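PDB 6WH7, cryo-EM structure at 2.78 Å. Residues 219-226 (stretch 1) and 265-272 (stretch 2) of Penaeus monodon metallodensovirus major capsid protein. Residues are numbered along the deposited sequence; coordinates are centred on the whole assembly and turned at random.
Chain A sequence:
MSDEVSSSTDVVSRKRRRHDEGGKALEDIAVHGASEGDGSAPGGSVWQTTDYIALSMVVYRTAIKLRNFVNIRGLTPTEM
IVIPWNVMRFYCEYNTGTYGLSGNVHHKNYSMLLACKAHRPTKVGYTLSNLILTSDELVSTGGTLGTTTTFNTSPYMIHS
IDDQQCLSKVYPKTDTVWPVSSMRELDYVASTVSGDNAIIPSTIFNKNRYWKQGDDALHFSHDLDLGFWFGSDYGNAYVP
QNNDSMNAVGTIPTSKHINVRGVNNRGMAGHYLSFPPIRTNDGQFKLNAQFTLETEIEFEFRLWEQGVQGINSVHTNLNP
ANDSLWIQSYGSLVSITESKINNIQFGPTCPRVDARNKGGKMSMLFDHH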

ATOM      1  N   HIS A 219      49.897  50.312 -49.536  1.00 12.82           N
ATOM      2  CA  HIS A 219      49.936  51.107 -48.319  1.00 12.82           C
ATOM      3  C   HIS A 219      51.231  50.819 -47.583  1.00 12.82           C
ATOM      4  O   HIS A 219      51.592  49.655 -47.396  1.00 12.82           O
ATOM      5  CB  HIS A 219      48.754  50.777 -47.412  1.00 15.66           C
ATOM      6  CG  HIS A 219      47.420  50.922 -48.070  1.00 15.66           C
ATOM      7  ND1 HIS A 219      46.847  52.145 -48.338  1.00 15.66           N
ATOM      8  CD2 HIS A 219      46.547  49.991 -48.524  1.00 15.66           C
ATOM      9  CE1 HIS A 219      45.674  51.962 -48.918  1.00 15.66           C
ATOM     10  NE2 HIS A 219      45.471  50.664 -49.047  1.00 15.66           N
ATOM     11  N   PHE A 220      51.921  51.868 -47.155  1.00 11.84           N
ATOM     12  CA  PHE A 220      53.141  51.704 -46.379  1.00 11.84           C
ATOM     13  C   PHE A 220      53.111  52.692 -45.233  1.00 11.84           C
ATOM     14  O   PHE A 220      52.966  53.891 -45.462  1.00 11.84           O
ATOM     15  CB  PHE A 220      54.372  51.910 -47.253  1.00 11.79           C
ATOM     16  CG  PHE A 220      54.404  51.000 -48.425  1.00 11.79           C
ATOM     17  CD1 PHE A 220      54.818  49.698 -48.289  1.00 11.79           C
ATOM     18  CD2 PHE A 220      53.977  51.434 -49.653  1.00 11.79           C
ATOM     19  CE1 PHE A 220      54.818  48.861 -49.353  1.00 11.79           C
ATOM     20  CE2 PHE A 220      53.981  50.598 -50.718  1.00 11.79           C
ATOM     21  CZ  PHE A 220      54.392  49.308 -50.567  1.00 11.79           C
ATOM     22  N   SER A 221      53.230  52.191 -44.013  1.00 12.28           N
ATOM     23  CA  SER A 221      53.183  53.018 -42.823  1.00 12.28           C
ATOM     24  C   SER A 221      54.424  52.780 -41.987  1.00 12.28           C
ATOM     25  O   SER A 221      55.062  51.731 -42.064  1.00 12.28           O
ATOM     26  CB  SER A 221      51.945  52.730 -41.976  1.00 13.74           C
ATOM     27  OG  SER A 221      50.765  53.090 -42.662  1.00 13.74           O
ATOM     28  N   HIS A 222      54.759  53.776 -41.181  1.00 12.64           N
ATOM     29  CA  HIS A 222      55.816  53.641 -40.193  1.00 12.64           C
ATOM     30  C   HIS A 222      55.357  54.315 -38.918  1.00 12.64           C
ATOM     31  O   HIS A 222      55.053  55.509 -38.924  1.00 12.64           O
ATOM     32  CB  HIS A 222      57.110  54.266 -40.690  1.00 12.44           C
ATOM     33  CG  HIS A 222      58.266  54.079 -39.764  1.00 12.44           C
ATOM     34  ND1 HIS A 222      58.797  52.843 -39.479  1.00 12.44           N
ATOM     35  CD2 HIS A 222      58.999  54.973 -39.064  1.00 12.44           C
ATOM     36  CE1 HIS A 222      59.806  52.984 -38.641  1.00 12.44           C
ATOM     37  NE2 HIS A 222      59.949  54.267 -38.373  1.00 12.44           N
ATOM     38  N   ASP A 223      55.318  53.562 -37.831  1.00 13.51           N
ATOM     39  CA  ASP A 223      55.004  54.119 -36.530  1.00 13.51           C
ATOM     40  C   ASP A 223      56.265  54.646 -35.874  1.00 13.51           C
ATOM     41  O   ASP A 223      57.332  54.042 -35.972  1.00 13.51           O
ATOM     42  CB  ASP A 223      54.356  53.075 -35.626  1.00 15.66           C
ATOM     43  CG  ASP A 223      52.938  52.767 -36.015  1.00 15.66           C
ATOM     44  OD1 ASP A 223      52.349  53.544 -36.787  1.00 15.66           O
ATOM     45  OD2 ASP A 223      52.401  51.747 -35.539  1.00 15.66           O
ATOM     46  N   LEU A 224      56.133  55.779 -35.201  1.00 14.17           N
ATOM     47  CA  LEU A 224      57.196  56.348 -34.390  1.00 14.17           C
ATOM     48  C   LEU A 224      56.740  56.350 -32.944  1.00 14.17           C
ATOM     49  O   LEU A 224      55.696  56.924 -32.625  1.00 14.17           O
ATOM     50  CB  LEU A 224      57.530  57.773 -34.823  1.00 13.31           C
ATOM     51  CG  LEU A 224      58.502  58.039 -35.956  1.00 13.31           C
ATOM     52  CD1 LEU A 224      57.944  57.562 -37.254  1.00 13.31           C
ATOM     53  CD2 LEU A 224      58.752  59.509 -36.014  1.00 13.31           C
ATOM     54  N   ASP A 225      57.506  55.711 -32.078  1.00 15.11           N
ATOM     55  CA  ASP A 225      57.333  55.876 -30.641  1.00 15.11           C
ATOM     56  C   ASP A 225      58.570  56.612 -30.154  1.00 15.11           C
ATOM     57  O   ASP A 225      59.636  56.018 -29.997  1.00 15.11           O
ATOM     58  CB  ASP A 225      57.167  54.536 -29.943  1.00 16.25           C
ATOM     59  CG  ASP A 225      56.762  54.682 -28.499  1.00 16.25           C
ATOM     60  OD1 ASP A 225      56.488  55.818 -28.073  1.00 16.25           O
ATOM     61  OD2 ASP A 225      56.719  53.663 -27.784  1.00 16.25           O
ATOM     62  N   LEU A 226      58.410  57.894 -29.876  1.00 14.76           N
ATOM     63  CA  LEU A 226      59.480  58.746 -29.396  1.00 14.76           C
ATOM     64  C   LEU A 226      59.245  59.005 -27.919  1.00 14.76           C
ATOM     65  O   LEU A 226      58.114  59.270 -27.503  1.00 14.76           O
ATOM     66  CB  LEU A 226      59.506  60.068 -30.168  1.00 13.41           C
ATOM     67  CG  LEU A 226      59.845  60.058 -31.657  1.00 13.41           C
ATOM     68  CD1 LEU A 226      59.476  61.362 -32.286  1.00 13.41           C
ATOM     69  CD2 LEU A 226      61.314  59.852 -31.836  1.00 13.41           C
ATOM     70  N   ASN A 265      67.079  51.330 -32.400  1.00 13.31           N
ATOM     71  CA  ASN A 265      66.993  51.020 -33.828  1.00 13.31           C
ATOM     72  C   ASN A 265      65.572  50.931 -34.362  1.00 13.31           C
ATOM     73  O   ASN A 265      65.057  49.834 -34.575  1.00 13.31           O
ATOM     74  CB  ASN A 265      67.698  49.704 -34.163  1.00 13.36           C
ATOM     75  CG  ASN A 265      67.724  49.428 -35.653  1.00 13.36           C
ATOM     76  OD1 ASN A 265      67.746  50.343 -36.464  1.00 13.36           O
ATOM     77  ND2 ASN A 265      67.700  48.160 -36.015  1.00 13.36           N
ATOM     78  N   ARG A 266      64.910  52.060 -34.533  1.00 13.60           N
ATOM     79  CA  ARG A 266      63.711  52.127 -35.349  1.00 13.60           C
ATOM     80  C   ARG A 266      64.075  52.915 -36.594  1.00 13.60           C
ATOM     81  O   ARG A 266      64.504  54.065 -36.496  1.00 13.60           O
ATOM     82  CB  ARG A 266      62.560  52.787 -34.599  1.00 14.15           C
ATOM     83  CG  ARG A 266      61.234  52.665 -35.285  1.00 14.15           C
ATOM     84  CD  ARG A 266      60.205  53.481 -34.562  1.00 14.15           C
ATOM     85  NE  ARG A 266      59.975  53.011 -33.208  1.00 14.15           N
ATOM     86  CZ  ARG A 266      59.056  52.119 -32.874  1.00 14.15           C
ATOM     87  NH1 ARG A 266      58.262  51.608 -33.798  1.00 14.15           N
ATOM     88  NH2 ARG A 266      58.922  51.753 -31.613  1.00 14.15           N
ATOM     89  N   GLY A 267      63.915  52.299 -37.755  1.00 12.78           N
ATOM     90  CA  GLY A 267      64.283  52.953 -38.990  1.00 12.78           C
ATOM     91  C   GLY A 267      63.344  52.518 -40.087  1.00 12.78           C
ATOM     92  O   GLY A 267      62.512  51.633 -39.901  1.00 12.78           O
ATOM     93  N   MET A 268      63.472  53.162 -41.235  1.00 13.04           N
ATOM     94  CA  MET A 268      62.633  52.848 -42.379  1.00 13.04           C
ATOM     95  C   MET A 268      63.469  52.314 -43.520  1.00 13.04           C
ATOM     96  O   MET A 268      64.502  52.888 -43.859  1.00 13.04           O
ATOM     97  CB  MET A 268      61.834  54.062 -42.838  1.00 13.25           C
ATOM     98  CG  MET A 268      60.798  54.452 -41.842  1.00 13.25           C
ATOM     99  SD  MET A 268      59.569  55.568 -42.486  1.00 13.25           S
ATOM    100  CE  MET A 268      60.497  57.021 -42.488  1.00 13.25           C
ATOM    101  N   ALA A 269      63.009  51.221 -44.104  1.00 12.71           N
ATOM    102  CA  ALA A 269      63.697  50.612 -45.220  1.00 12.71           C
ATOM    103  C   ALA A 269      63.538  51.459 -46.472  1.00 12.71           C
ATOM    104  O   ALA A 269      62.606  52.256 -46.604  1.00 12.71           O
ATOM    105  CB  ALA A 269      63.168  49.205 -45.465  1.00 13.25           C
ATOM    106  N   GLY A 270      64.483  51.295 -47.392  1.00 13.08           N
ATOM    107  CA  GLY A 270      64.418  52.025 -48.641  1.00 13.08           C
ATOM    108  C   GLY A 270      63.278  51.525 -49.484  1.00 13.08           C
ATOM    109  O   GLY A 270      63.131  50.318 -49.692  1.00 13.08           O
ATOM    110  N   HIS A 271      62.443  52.439 -49.950  1.00 12.58           N
ATOM    111  CA  HIS A 271      61.396  52.088 -50.890  1.00 12.58           C
ATOM    112  C   HIS A 271      61.782  52.573 -52.273  1.00 12.58           C
ATOM    113  O   HIS A 271      62.297  53.679 -52.437  1.00 12.58           O
ATOM    114  CB  HIS A 271      60.036  52.642 -50.485  1.00 11.16           C
ATOM    115  CG  HIS A 271      59.462  51.984 -49.274  1.00 11.16           C
ATOM    116  ND1 HIS A 271      58.240  52.333 -48.750  1.00 11.16           N
ATOM    117  CD2 HIS A 271      59.955  51.021 -48.466  1.00 11.16           C
ATOM    118  CE1 HIS A 271      57.989  51.589 -47.691  1.00 11.16           C
ATOM    119  NE2 HIS A 271      59.019  50.790 -47.491  1.00 11.16           N
ATOM    120  N   TYR A 272      61.541  51.722 -53.255  1.00 13.02           N
ATOM    121  CA  TYR A 272      62.097  51.868 -54.583  1.00 13.02           C
ATOM    122  C   TYR A 272      61.053  51.444 -55.594  1.00 13.02           C
ATOM    123  O   TYR A 272      60.346  50.459 -55.385  1.00 13.02           O
ATOM    124  CB  TYR A 272      63.343  51.005 -54.731  1.00 13.88           C
ATOM    125  CG  TYR A 272      64.465  51.385 -53.807  1.00 13.88           C
ATOM    126  CD1 TYR A 272      65.071  52.622 -53.885  1.00 13.88           C
ATOM    127  CD2 TYR A 272      64.852  50.536 -52.795  1.00 13.88           C
ATOM    128  CE1 TYR A 272      66.082  52.963 -53.033  1.00 13.88           C
ATOM    129  CE2 TYR A 272      65.850  50.873 -51.936  1.00 13.88           C
ATOM    130  CZ  TYR A 272      66.461  52.085 -52.056  1.00 13.88           C
ATOM    131  OH  TYR A 272      67.462  52.410 -51.184  1.00 13.88           O
TER

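Two segments of the Penaeus monodon metallodensovirus major capsid protein run nearly antiparallel, their end-to-end directions 164° apart, and meet mainly through side chains, burying 375 Å² in total. Arg266 and His222 cover the most surface. Arg266 extends toward the first stretch; with chi1 and chi2 both t, its aliphatic part reaches across to the backbone of that stretch: CD comes within 3.2 Å of Asp223 O, and CG packs 3.7 Å from His222 CE1. The guanidinium makes the one hydrogen bond between the stretches, from Arg266 NH1 to Asp223 O, weak at 3.4 Å and 129°. Asp225 N lies over one face of this group, and Asp225 CB is 3.7 Å from Arg266 NH2; the Asp225 carboxylate leads away and is hydrogen-bonded elsewhere in the structure. His222, chi1 t, points toward the second stretch, and Met268 CG sits over one face of its ring, 3.3 Å from the ring centroid and 10° off the normal, a CH-pi contact. Met268 SD lies obliquely, 3.9 Å from the same centroid. His222 CE1 also approaches Gly267 O at 3.3 Å. Farther along, His271 directs its edge at the face of Phe220, with centroids 4.9 Å apart and planes at 62°; Phe220 CB lies 3.7 Å from His271 CE1, near the imidazole plane. Ser221, between Phe220 and His222, points away.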